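Local structure of cellulose biosynthesis protein BcsG (Salmonella typhimurium LT2, 5OLT) at residues I15-P19 and L348-A352; G273-Q277 and V379-Q383; F298-A303 and L333-V339. The protein is required for cellulose biosynthesis and is represented here by its zinc-binding extramembrane domain, a member of the alkaline phosphatase family. All blocks are in the same frame, centred on the assembly; numbering follows the deposited sequence. Where two conformers were deposited one is given.

Interaction 1. Residues I15-P19 and L348-A352; sequences IGDMP and LPQTA
Asp-17 and Gln-350 meet where two irregular segments lie side by side, and the direct polar link between 15-19 and 348-352 is a single hydrogen bond from a backbone amide to a side-chain carboxylate. The amide N of Gln-350 donates to OD2 of Asp-17 over 2.9 Å, and the N-H points almost exactly at the oxygen (179°). The approach is to the anti side of the carboxylate, tilted 29° from its plane, so the side facing OD1 is not the one used. Arg-44 lies close by: its NH1 bonds to the carbonyl O of Gln-350, while NH2 forms a long, weak ion pair with OD2 of Asp-17, which would favour a negative charge there.

A second polar link runs through water. One molecule accepts from the amide of Ala-352 (N to water 2.9 Å) and lies 2.8 Å from the carbonyl O of Asp-17, bridging backbone to backbone.

The van der Waals share belongs to Met-18. Its chain is extended as far as the sulfur and then bends (chi3 -67°), which carries CE to within 3.5 Å of OE1 of Gln-350, the two side chains crossing at about a right angle. SD rests on the peptide between Thr-351 and Ala-352, 3.6 Å from N of Ala-352, and makes the apolar pair of the contact with CB of that alanine at 4.2 Å. Ala-352 also packs on Trp-33 and Phe-37 of helix 27-42, and Pro-349 on helix 318-328.

The result is a loop-to-loop contact with no strand pairing: the N-terminal segment before helix 27-42 is held against the connection from helix 341-345 to the small C-terminal antiparallel sheet.

Interaction 2. Residues G273-Q277 and V379-Q383; sequences GDRMQ and VPYPQ
Tyr-381 reaches out from the C-terminal tail toward Asp-274, the two side chains coming from opposite directions, and its hydroxyl donates to OD2 across 2.6 Å. OD2 lies at the ring edge and accepts this hydrogen bond through its syn lone pair, with the carboxylate and ring planes 55° apart. OD1 serves its own loop instead, accepting from the backbone N of Gln-277 in an Asx motif; N of Asp-274 in turn donates to O of Gln-277 at 2.9 Å, closing the loop. A chi1 of 65° sets CG of Asp-274 between its own N and carbonyl carbon, from where one oxygen serves the loop and the other the tyrosine.

The chain terminus supplies further acceptors. OXT of Gln-383 receives the amide of Arg-275 (N to OXT 3.0 Å) and also a hydrogen bond from a water, 2.7 Å away, that in turn accepts from N of Met-276. Two successive amides of the loop are thus satisfied by one carboxylate oxygen, the second indirectly. The extended side chain of Arg-275 brings NH1 to the carbonyl O of Pro-382 at 2.8 Å, a bond lying in the guanidinium plane.

Met-276 provides the apolar part: SD lies obliquely to the Tyr-381 ring, 3.7 Å from CE1, in a Met-aromatic contact, and CB touches CG of Pro-382. Ile-284 also packs on Tyr-381.

OD2 of Asp-274 and OXT of Gln-383 are 4.1 Å apart, a repulsion probably offset by the tyrosine hydroxyl, the amides and the nearby arginine. Because OXT exists only at a chain end, this part of the contact appears to depend on the terminus itself.

Interaction 3. Residues F298-A303 and L333-V339; sequences FFGMKA and LFTEDSV
Phe-298 presents its edge to the face of Phe-334 in an offset edge-to-face pair, ring centroids 6.0 Å apart and planes at 71°, and this begins the tight part of the contact. CD1 of Leu-333 sits over the centre of the Phe-334 ring, 4.0 Å above its plane, and also touches Phe-298. In one of its two conformers Met-301 bends at its thioether (chi3 68°), which places CE 3.6 Å from CG2 of Val-339 and against Leu-333, while its CG packs on CD1 of Phe-334. Trp-341 touches Phe-298 and Met-301, and Phe-59 meets the Phe-334 ring. The amide N of Lys-302 adds a 2.9 Å bond to the carbonyl O of Phe-334. Ala-303 is still close, its CB 3.3 Å from O of Asp-337.

The looser side consists of water and charge. One water accepts from N of Ala-303 and donates to the carbonyl oxygens of Leu-333 and Glu-336, tying three backbone groups together. On the exposed flank Lys-302 and Asp-337 run alongside each other: CE comes to 3.0 Å from OD1, but NZ is 4.2 Å from it, short of a salt bridge.

The contact belongs to the central mixed sheet of an alpha/beta domain of the alkaline phosphatase family, where the end of strand 291-299 packs against the connection leading into helix 341-345.

How the interactions relate
From the N terminus, the chain leaves 15-19 and builds nearly the whole domain before interaction 1 brings it back at 348-352, closing a loop of more than 300 residues. Within that loop, interaction 3 closes a short one, from the end of the central-sheet strand 291-299 through helix 318-328 to 333-339. Interaction 2 starts at 273-277, also inside the first loop, but ends beyond it at the C terminus, so interactions 1 and 2 cross while interaction 2 encloses interaction 3. The N-terminal segment 15-19 and the C terminus are thereby each tied to a loop distant in sequence. Interactions 2 and 3, with centres about 45 Å apart, lie on opposite sides of the chain's centre.

Interaction 1. Residues I15-P19 and L348-A352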
ATOM      1  N   ILE A  15      25.566   2.223  -0.257  1.00 43.97           N
ATOM      2  CA  ILE A  15      24.586   1.505  -1.088  1.00 44.63           C
ATOM      3  C   ILE A  15      23.398   2.439  -1.358  1.00 37.67           C
ATOM      4  O   ILE A  15      22.678   2.809  -0.423  1.00 44.24           O
ATOM      5  CB  ILE A  15      24.176   0.140  -0.434  1.00 47.22           C
ATOM      6  CG1 ILE A  15      25.393  -0.819  -0.289  1.00 45.56           C
ATOM      7  CG2 ILE A  15      22.986  -0.520  -1.142  1.00 47.42           C
ATOM      8  CD1 ILE A  15      26.168  -1.154  -1.561  1.00 50.18           C
ATOM      9  N   GLY A  16      23.229   2.847  -2.622  1.00 31.19           N
ATOM     10  CA  GLY A  16      22.115   3.731  -3.018  1.00 28.66           C
ATOM     11  C   GLY A  16      20.791   2.971  -3.032  1.00 27.95           C
ATOM     12  O   GLY A  16      20.762   1.764  -3.319  1.00 31.15           O
ATOM     13  N   ASP A  17      19.692   3.643  -2.682  1.00 23.16           N
ATOM     14  CA  ASP A  17      18.374   2.952  -2.680  1.00 19.71           C
ATOM     15  C   ASP A  17      17.892   2.691  -4.091  1.00 19.77           C
ATOM     16  O   ASP A  17      17.102   1.791  -4.300  1.00 19.85           O
ATOM     17  CB  ASP A  17      17.288   3.783  -1.976  1.00 20.35           C
ATOM     18  CG  ASP A  17      17.411   3.782  -0.453  1.00 21.55           C
ATOM     19  OD1 ASP A  17      18.383   3.196   0.080  1.00 23.32           O
ATOM     20  OD2 ASP A  17      16.523   4.399   0.214  1.00 18.11           O
ATOM     21  N   MET A  18      18.297   3.524  -5.036  1.00 19.14           N
ATOM     22  CA  MET A  18      17.887   3.362  -6.439  1.00 21.77           C
ATOM     23  C   MET A  18      19.106   3.267  -7.368  1.00 21.20           C
ATOM     24  O   MET A  18      19.949   4.187  -7.388  1.00 23.12           O
ATOM     25  CB  MET A  18      16.941   4.491  -6.862  1.00 21.61           C
ATOM     26  CG  MET A  18      15.688   4.497  -5.978  1.00 22.95           C
ATOM     27  SD  MET A  18      14.496   5.660  -6.562  1.00 25.32           S
ATOM     28  CE  MET A  18      15.331   7.222  -6.269  1.00 24.42           C
ATOM     29  N   PRO A  19      19.212   2.165  -8.134  1.00 19.63           N
ATOM     30  CA  PRO A  19      20.407   1.979  -8.965  1.00 19.47           C
ATOM     31  C   PRO A  19      20.497   3.071 -10.043  1.00 17.90           C
ATOM     32  O   PRO A  19      19.476   3.442 -10.647  1.00 17.95           O
ATOM     33  CB  PRO A  19      20.169   0.620  -9.626  1.00 21.52           C
ATOM     34  CG  PRO A  19      19.188  -0.076  -8.738  1.00 23.65           C
ATOM     35  CD  PRO A  19      18.296   1.009  -8.241  1.00 22.05           C
ATOM     36  N   LEU A 348      13.366   7.508   4.946  1.00 13.14           N
ATOM     37  CA  LEU A 348      12.569   6.322   4.627  1.00 12.66           C
ATOM     38  C   LEU A 348      13.158   5.677   3.384  1.00 13.18           C
ATOM     39  O   LEU A 348      13.746   6.359   2.527  1.00 14.44           O
ATOM     40  CB  LEU A 348      11.102   6.712   4.386  1.00 13.05           C
ATOM     41  CG  LEU A 348      10.298   7.204   5.591  1.00 13.25           C
ATOM     42  CD1 LEU A 348       8.956   7.784   5.161  1.00 14.44           C
ATOM     43  CD2 LEU A 348      10.110   6.118   6.630  1.00 14.27           C
ATOM     44  N   PRO A 349      13.002   4.361   3.287  1.00 11.50           N
ATOM     45  CA  PRO A 349      13.533   3.729   2.068  1.00 12.71           C
ATOM     46  C   PRO A 349      12.853   4.241   0.800  1.00 12.35           C
ATOM     47  O   PRO A 349      11.623   4.390   0.742  1.00 12.16           O
ATOM     48  CB  PRO A 349      13.229   2.249   2.262  1.00 15.39           C
ATOM     49  CG  PRO A 349      12.211   2.188   3.311  1.00 15.97           C
ATOM     50  CD  PRO A 349      12.339   3.412   4.182  1.00 12.89           C
ATOM     51  N   GLN A 350      13.672   4.513  -0.209  1.00 11.67           N
ATOM     52  CA  GLN A 350      13.166   4.893  -1.543  1.00 11.46           C
ATOM     53  C   GLN A 350      13.244   3.661  -2.409  1.00 11.26           C
ATOM     54  O   GLN A 350      14.121   2.807  -2.205  1.00 12.06           O
ATOM     55  CB  GLN A 350      14.022   5.987  -2.196  1.00 12.47           C
ATOM     56  CG  GLN A 350      14.037   7.244  -1.329  1.00 14.74           C
ATOM     57  CD  GLN A 350      14.832   8.365  -1.933  1.00 17.98           C
ATOM     58  OE1 GLN A 350      14.767   8.620  -3.124  1.00 18.91           O
ATOM     59  NE2 GLN A 350      15.542   9.106  -1.072  1.00 26.86           N
ATOM     60  N   THR A 351      12.328   3.571  -3.366  1.00 10.32           N
ATOM     61  CA  THR A 351      12.260   2.407  -4.251  1.00 10.26           C
ATOM     62  C   THR A 351      11.955   2.933  -5.634  1.00 10.56           C
ATOM     63  O   THR A 351      11.038   3.761  -5.817  1.00 10.95           O
ATOM     64  CB  THR A 351      11.133   1.442  -3.803  1.00 11.41           C
ATOM     65  OG1 THR A 351      11.352   1.064  -2.430  1.00 13.19           O
ATOM     66  CG2 THR A 351      11.123   0.180  -4.681  1.00 12.80           C
ATOM     67  N   ALA A 352      12.723   2.486  -6.621  1.00 10.25           N
ATOM     68  CA  ALA A 352      12.453   2.891  -8.005  1.00  9.71           C
ATOM     69  C   ALA A 352      11.063   2.380  -8.418  1.00  9.59           C
ATOM     70  O   ALA A 352      10.622   1.303  -7.939  1.00 10.78           O
ATOM     71  CB  ALA A 352      13.543   2.358  -8.951  1.00 12.54           C
TER
HETATM   72  O   HOH W   1      14.926   0.763  -5.781  1.00 13.14           O

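Interaction 2. Residues G273-Q277 and V379-Q383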
ATOM      1  N   GLY A 273      -8.195   6.560 -19.662  1.00 13.27           N
ATOM      2  CA  GLY A 273      -7.409   5.743 -20.600  1.00 12.94           C
ATOM      3  C   GLY A 273      -6.259   6.507 -21.236  1.00 12.09           C
ATOM      4  O   GLY A 273      -6.125   7.742 -21.068  1.00 14.96           O
ATOM      5  N   ASP A 274      -5.426   5.795 -21.995  1.00 12.17           N
ATOM      6  CA  ASP A 274      -4.345   6.436 -22.731  1.00 11.60           C
ATOM      7  C   ASP A 274      -4.206   5.795 -24.100  1.00 12.84           C
ATOM      8  O   ASP A 274      -5.132   5.073 -24.526  1.00 13.65           O
ATOM      9  CB  ASP A 274      -3.046   6.419 -21.877  1.00 13.05           C
ATOM     10  CG  ASP A 274      -2.505   5.018 -21.620  1.00 12.11           C
ATOM     11  OD1 ASP A 274      -2.918   4.046 -22.292  1.00 13.42           O
ATOM     12  OD2 ASP A 274      -1.646   4.871 -20.732  1.00 13.84           O
ATOM     13  N   ARG A 275      -3.096   6.038 -24.810  1.00 12.15           N
ATOM     14  CA  ARG A 275      -3.019   5.597 -26.211  1.00 12.88           C
ATOM     15  C   ARG A 275      -3.098   4.086 -26.295  1.00 13.56           C
ATOM     16  O   ARG A 275      -3.797   3.539 -27.192  1.00 13.98           O
ATOM     17  CB  ARG A 275      -1.727   6.075 -26.890  1.00 13.37           C
ATOM     18  CG  ARG A 275      -1.731   7.577 -27.115  1.00 14.95           C
ATOM     19  CD  ARG A 275      -0.358   8.069 -27.547  1.00 15.96           C
ATOM     20  NE  ARG A 275      -0.388   9.517 -27.810  1.00 17.83           N
ATOM     21  CZ  ARG A 275       0.410  10.415 -27.241  1.00 21.82           C
ATOM     22  NH1 ARG A 275       1.325  10.071 -26.336  1.00 24.94           N
ATOM     23  NH2 ARG A 275       0.296  11.689 -27.579  1.00 21.98           N
ATOM     24  N   MET A 276      -2.344   3.395 -25.432  1.00 13.15           N
ATOM     25  CA  MET A 276      -2.293   1.939 -25.482  1.00 13.84           C
ATOM     26  C   MET A 276      -3.470   1.255 -24.820  1.00 13.42           C
ATOM     27  O   MET A 276      -3.829   0.143 -25.227  1.00 15.12           O
ATOM     28  CB  MET A 276      -1.013   1.438 -24.835  1.00 15.13           C
ATOM     29  CG  MET A 276      -0.761  -0.032 -25.048  1.00 16.96           C
ATOM     30  SD  MET A 276       0.791  -0.520 -24.294  1.00 15.64           S
ATOM     31  CE  MET A 276       0.819  -2.214 -24.868  1.00 17.72           C
ATOM     32  N   GLN A 277      -4.001   1.852 -23.749  1.00 11.42           N
ATOM     33  CA  GLN A 277      -5.011   1.189 -22.950  1.00 11.55           C
ATOM     34  C   GLN A 277      -6.253   2.044 -22.765  1.00 11.56           C
ATOM     35  O   GLN A 277      -6.240   3.050 -22.055  1.00 11.67           O
ATOM     36  CB  GLN A 277      -4.429   0.826 -21.572  1.00 12.34           C
ATOM     37  CG  GLN A 277      -3.155   0.018 -21.716  1.00 12.61           C
ATOM     38  CD  GLN A 277      -2.730  -0.513 -20.365  1.00 13.34           C
ATOM     39  OE1 GLN A 277      -2.103   0.194 -19.542  1.00 17.16           O
ATOM     40  NE2 GLN A 277      -3.044  -1.718 -20.131  1.00 10.54           N
ATOM     41  N   VAL A 379      10.445  -1.156 -25.157  1.00 13.65           N
ATOM     42  CA  VAL A 379       9.879  -0.136 -26.061  1.00 14.34           C
ATOM     43  C   VAL A 379       9.353   0.995 -25.207  1.00 13.17           C
ATOM     44  O   VAL A 379       8.916   0.760 -24.071  1.00 14.31           O
ATOM     45  CB  VAL A 379       8.752  -0.678 -27.000  1.00 18.28           C
ATOM     46  CG1 VAL A 379       9.350  -1.507 -28.124  1.00 23.49           C
ATOM     47  CG2 VAL A 379       7.678  -1.451 -26.258  1.00 21.93           C
ATOM     48  N   PRO A 380       9.429   2.232 -25.685  1.00 13.78           N
ATOM     49  CA  PRO A 380       8.814   3.323 -24.918  1.00 14.83           C
ATOM     50  C   PRO A 380       7.321   3.025 -24.683  1.00 14.47           C
ATOM     51  O   PRO A 380       6.599   2.533 -25.562  1.00 15.84           O
ATOM     52  CB  PRO A 380       8.995   4.549 -25.828  1.00 16.76           C
ATOM     53  CG  PRO A 380      10.212   4.188 -26.617  1.00 17.58           C
ATOM     54  CD  PRO A 380      10.125   2.728 -26.886  1.00 16.27           C
ATOM     55  N   TYR A 381       6.873   3.295 -23.462  1.00 13.69           N
ATOM     56  CA  TYR A 381       5.445   3.201 -23.199  1.00 13.04           C
ATOM     57  C   TYR A 381       4.812   4.461 -23.856  1.00 13.85           C
ATOM     58  O   TYR A 381       5.273   5.567 -23.591  1.00 15.77           O
ATOM     59  CB  TYR A 381       5.201   3.187 -21.677  1.00 13.29           C
ATOM     60  CG  TYR A 381       3.709   3.043 -21.390  1.00 14.41           C
ATOM     61  CD1 TYR A 381       3.064   1.830 -21.617  1.00 14.99           C
ATOM     62  CD2 TYR A 381       2.940   4.147 -20.984  1.00 14.75           C
ATOM     63  CE1 TYR A 381       1.697   1.684 -21.428  1.00 14.00           C
ATOM     64  CE2 TYR A 381       1.565   4.005 -20.777  1.00 13.76           C
ATOM     65  CZ  TYR A 381       0.963   2.777 -21.015  1.00 12.73           C
ATOM     66  OH  TYR A 381      -0.389   2.606 -20.837  1.00 12.88           O
ATOM     67  N   PRO A 382       3.741   4.288 -24.679  1.00 13.21           N
ATOM     68  CA  PRO A 382       3.341   5.421 -25.520  1.00 15.47           C
ATOM     69  C   PRO A 382       2.603   6.562 -24.814  1.00 17.30           C
ATOM     70  O   PRO A 382       2.393   7.603 -25.451  1.00 21.02           O
ATOM     71  CB  PRO A 382       2.436   4.797 -26.581  1.00 17.97           C
ATOM     72  CG  PRO A 382       2.282   3.360 -26.253  1.00 19.18           C
ATOM     73  CD  PRO A 382       3.137   3.000 -25.097  1.00 14.03           C
ATOM     74  N   GLN A 383       2.210   6.350 -23.555  1.00 16.24           N
ATOM     75  CA  GLN A 383       1.555   7.343 -22.673  1.00 19.34           C
ATOM     76  C   GLN A 383       0.240   7.796 -23.279  1.00 19.51           C
ATOM     77  O   GLN A 383      -0.169   8.956 -23.075  1.00 21.17           O
ATOM     78  CB  GLN A 383       2.508   8.500 -22.343  1.00 22.00           C
ATOM     79  CG  GLN A 383       3.683   8.020 -21.492  1.00 23.61           C
ATOM     80  CD  GLN A 383       4.604   9.138 -21.083  1.00 28.88           C
ATOM     81  OE1 GLN A 383       4.442   9.731 -20.018  1.00 37.42           O
ATOM     82  NE2 GLN A 383       5.577   9.436 -21.932  1.00 29.65           N
ATOM     83  OXT GLN A 383      -0.421   6.981 -23.988  1.00 18.55           O
TER
HETATM   84  O   HOH W   2      -0.209   4.336 -23.762  1.00 17.72           O

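Interaction 3. Residues F298-A303 and L333-V339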
ATOM      1  N   PHE A 298      -2.055   8.689  12.508  1.00 11.18           N
ATOM      2  CA  PHE A 298      -2.006   8.154  13.881  1.00 12.11           C
ATOM      3  C   PHE A 298      -3.117   8.760  14.735  1.00 13.25           C
ATOM      4  O   PHE A 298      -3.399   9.977  14.646  1.00 18.01           O
ATOM      5  CB  PHE A 298      -0.662   8.467  14.528  1.00 12.67           C
ATOM      6  CG  PHE A 298       0.521   7.834  13.833  1.00 11.89           C
ATOM      7  CD1 PHE A 298       0.962   6.548  14.207  1.00 14.12           C
ATOM      8  CD2 PHE A 298       1.215   8.523  12.830  1.00 13.33           C
ATOM      9  CE1 PHE A 298       2.069   5.974  13.571  1.00 13.71           C
ATOM     10  CE2 PHE A 298       2.297   7.949  12.190  1.00 13.90           C
ATOM     11  CZ  PHE A 298       2.743   6.673  12.577  1.00 13.34           C
ATOM     12  N   PHE A 299      -3.773   7.918  15.510  1.00 11.10           N
ATOM     13  CA  PHE A 299      -4.864   8.330  16.390  1.00 12.11           C
ATOM     14  C   PHE A 299      -4.449   8.015  17.812  1.00 12.89           C
ATOM     15  O   PHE A 299      -3.713   7.036  18.060  1.00 13.51           O
ATOM     16  CB  PHE A 299      -6.139   7.557  16.079  1.00 12.58           C
ATOM     17  CG  PHE A 299      -6.693   7.848  14.712  1.00 12.60           C
ATOM     18  CD1 PHE A 299      -6.225   7.163  13.582  1.00 12.65           C
ATOM     19  CD2 PHE A 299      -7.669   8.809  14.560  1.00 15.04           C
ATOM     20  CE1 PHE A 299      -6.733   7.428  12.326  1.00 13.73           C
ATOM     21  CE2 PHE A 299      -8.162   9.094  13.282  1.00 17.44           C
ATOM     22  CZ  PHE A 299      -7.703   8.387  12.185  1.00 14.67           C
ATOM     23  N   GLY A 300      -4.889   8.870  18.734  1.00 14.73           N
ATOM     24  CA  GLY A 300      -4.695   8.628  20.152  1.00 15.92           C
ATOM     25  C   GLY A 300      -3.326   9.032  20.658  1.00 14.52           C
ATOM     26  O   GLY A 300      -2.933   8.612  21.761  1.00 18.59           O
ATOM     27  N   MET A 301      -2.585   9.831  19.887  0.70 15.30           N
ATOM     28  CA  MET A 301      -1.262  10.305  20.325  0.70 16.50           C
ATOM     29  C   MET A 301      -1.392  11.404  21.377  0.70 15.79           C
ATOM     30  O   MET A 301      -2.275  12.264  21.288  0.70 15.56           O
ATOM     31  CB  MET A 301      -0.428  10.838  19.179  0.70 15.55           C
ATOM     32  CG  MET A 301      -0.047   9.770  18.148  0.70 14.92           C
ATOM     33  SD  MET A 301       0.916  10.497  16.815  0.70 16.28           S
ATOM     34  CE  MET A 301       2.458  10.961  17.610  0.70 17.46           C
ATOM     35  N   LYS A 302      -0.459  11.412  22.321  1.00 17.02           N
ATOM     36  CA  LYS A 302      -0.443  12.458  23.350  1.00 18.56           C
ATOM     37  C   LYS A 302      -0.163  13.792  22.649  1.00 20.99           C
ATOM     38  O   LYS A 302      -0.685  14.857  23.061  1.00 25.23           O
ATOM     39  CB  LYS A 302       0.649  12.156  24.387  1.00 18.84           C
ATOM     40  CG  LYS A 302       0.738  13.216  25.490  1.00 24.67           C
ATOM     41  CD  LYS A 302       1.735  12.882  26.578  1.00 27.75           C
ATOM     42  CE  LYS A 302       1.639  13.953  27.667  1.00 32.97           C
ATOM     43  NZ  LYS A 302       0.564  13.618  28.641  1.00 46.36           N
ATOM     44  N   ALA A 303       0.649  13.738  21.593  1.00 20.74           N
ATOM     45  CA  ALA A 303       1.090  14.897  20.818  1.00 22.44           C
ATOM     46  C   ALA A 303       0.808  14.669  19.326  1.00 21.02           C
ATOM     47  O   ALA A 303       1.701  14.412  18.552  1.00 20.57           O
ATOM     48  CB  ALA A 303       2.559  15.195  21.089  1.00 24.84           C
ATOM     49  N   LEU A 333       5.768   6.275  20.346  1.00 17.13           N
ATOM     50  CA  LEU A 333       5.436   7.561  19.755  1.00 17.09           C
ATOM     51  C   LEU A 333       4.052   8.047  20.229  1.00 14.99           C
ATOM     52  O   LEU A 333       3.810   9.258  20.220  1.00 17.36           O
ATOM     53  CB  LEU A 333       5.636   7.596  18.234  1.00 22.33           C
ATOM     54  CG  LEU A 333       4.805   6.718  17.346  1.00 24.29           C
ATOM     55  CD1 LEU A 333       3.409   7.259  17.226  1.00 28.92           C
ATOM     56  CD2 LEU A 333       5.401   6.657  15.942  1.00 25.52           C
ATOM     57  N   PHE A 334       3.162   7.133  20.643  1.00 13.69           N
ATOM     58  CA  PHE A 334       1.822   7.512  21.095  1.00 14.26           C
ATOM     59  C   PHE A 334       1.792   8.205  22.452  1.00 15.65           C
ATOM     60  O   PHE A 334       0.815   8.857  22.769  1.00 18.41           O
ATOM     61  CB  PHE A 334       0.870   6.310  21.171  1.00 14.56           C
ATOM     62  CG  PHE A 334       0.539   5.697  19.842  1.00 13.52           C
ATOM     63  CD1 PHE A 334      -0.499   6.235  19.075  1.00 13.73           C
ATOM     64  CD2 PHE A 334       1.251   4.574  19.347  1.00 14.70           C
ATOM     65  CE1 PHE A 334      -0.836   5.668  17.847  1.00 13.22           C
ATOM     66  CE2 PHE A 334       0.916   4.005  18.106  1.00 15.38           C
ATOM     67  CZ  PHE A 334      -0.130   4.570  17.354  1.00 13.75           C
ATOM     68  N   THR A 335       2.855   8.048  23.239  1.00 15.55           N
ATOM     69  CA  THR A 335       2.851   8.615  24.572  1.00 16.42           C
ATOM     70  C   THR A 335       3.930   9.669  24.780  1.00 16.68           C
ATOM     71  O   THR A 335       4.051  10.215  25.895  1.00 19.99           O
ATOM     72  CB  THR A 335       2.959   7.501  25.635  1.00 18.87           C
ATOM     73  OG1 THR A 335       4.105   6.713  25.333  1.00 22.53           O
ATOM     74  CG2 THR A 335       1.717   6.624  25.626  1.00 22.22           C
ATOM     75  N   GLU A 336       4.691   9.991  23.733  1.00 16.39           N
ATOM     76  CA  GLU A 336       5.714  11.048  23.811  1.00 16.80           C
ATOM     77  C   GLU A 336       5.065  12.417  23.989  1.00 17.47           C
ATOM     78  O   GLU A 336       4.090  12.737  23.304  1.00 19.21           O
ATOM     79  CB  GLU A 336       6.577  11.078  22.533  1.00 18.23           C
ATOM     80  CG  GLU A 336       7.631   9.965  22.426  1.00 19.91           C
ATOM     81  CD  GLU A 336       8.660   9.965  23.550  1.00 21.04           C
ATOM     82  OE1 GLU A 336       8.970  11.031  24.116  1.00 23.58           O
ATOM     83  OE2 GLU A 336       9.180   8.893  23.890  1.00 25.17           O
ATOM     84  N   ASP A 337       5.618  13.245  24.879  1.00 17.97           N
ATOM     85  CA  ASP A 337       5.105  14.611  25.020  1.00 19.36           C
ATOM     86  C   ASP A 337       5.313  15.430  23.747  1.00 17.28           C
ATOM     87  O   ASP A 337       4.538  16.332  23.450  1.00 18.51           O
ATOM     88  CB  ASP A 337       5.840  15.345  26.162  1.00 23.17           C
ATOM     89  CG  ASP A 337       5.680  14.672  27.539  1.00 31.81           C
ATOM     90  OD1 ASP A 337       4.615  14.079  27.840  1.00 38.22           O
ATOM     91  OD2 ASP A 337       6.636  14.765  28.350  1.00 41.02           O
ATOM     92  N   SER A 338       6.388  15.135  23.019  1.00 17.19           N
ATOM     93  CA  SER A 338       6.732  15.882  21.815  1.00 17.64           C
ATOM     94  C   SER A 338       7.301  14.858  20.846  1.00 16.95           C
ATOM     95  O   SER A 338       8.232  14.105  21.206  1.00 19.80           O
ATOM     96  CB  SER A 338       7.780  16.963  22.145  1.00 20.89           C
ATOM     97  OG  SER A 338       8.209  17.672  20.983  1.00 25.93           O
ATOM     98  N   VAL A 339       6.738  14.821  19.637  1.00 15.45           N
ATOM     99  CA  VAL A 339       7.252  13.926  18.575  1.00 13.99           C
ATOM    100  C   VAL A 339       8.069  14.661  17.566  1.00 13.10           C
ATOM    101  O   VAL A 339       7.690  15.750  17.116  1.00 13.11           O
ATOM    102  CB  VAL A 339       6.078  13.170  17.897  1.00 14.99           C
ATOM    103  CG1 VAL A 339       6.502  12.420  16.624  1.00 15.85           C
ATOM    104  CG2 VAL A 339       5.521  12.189  18.921  1.00 17.23           C
TER
HETATM  105  O   HOH W   3       2.595  11.531  21.319  1.00 17.29           O
HETATM  106  O   HOH W   4       3.918  15.598  18.417  0.50 20.48           O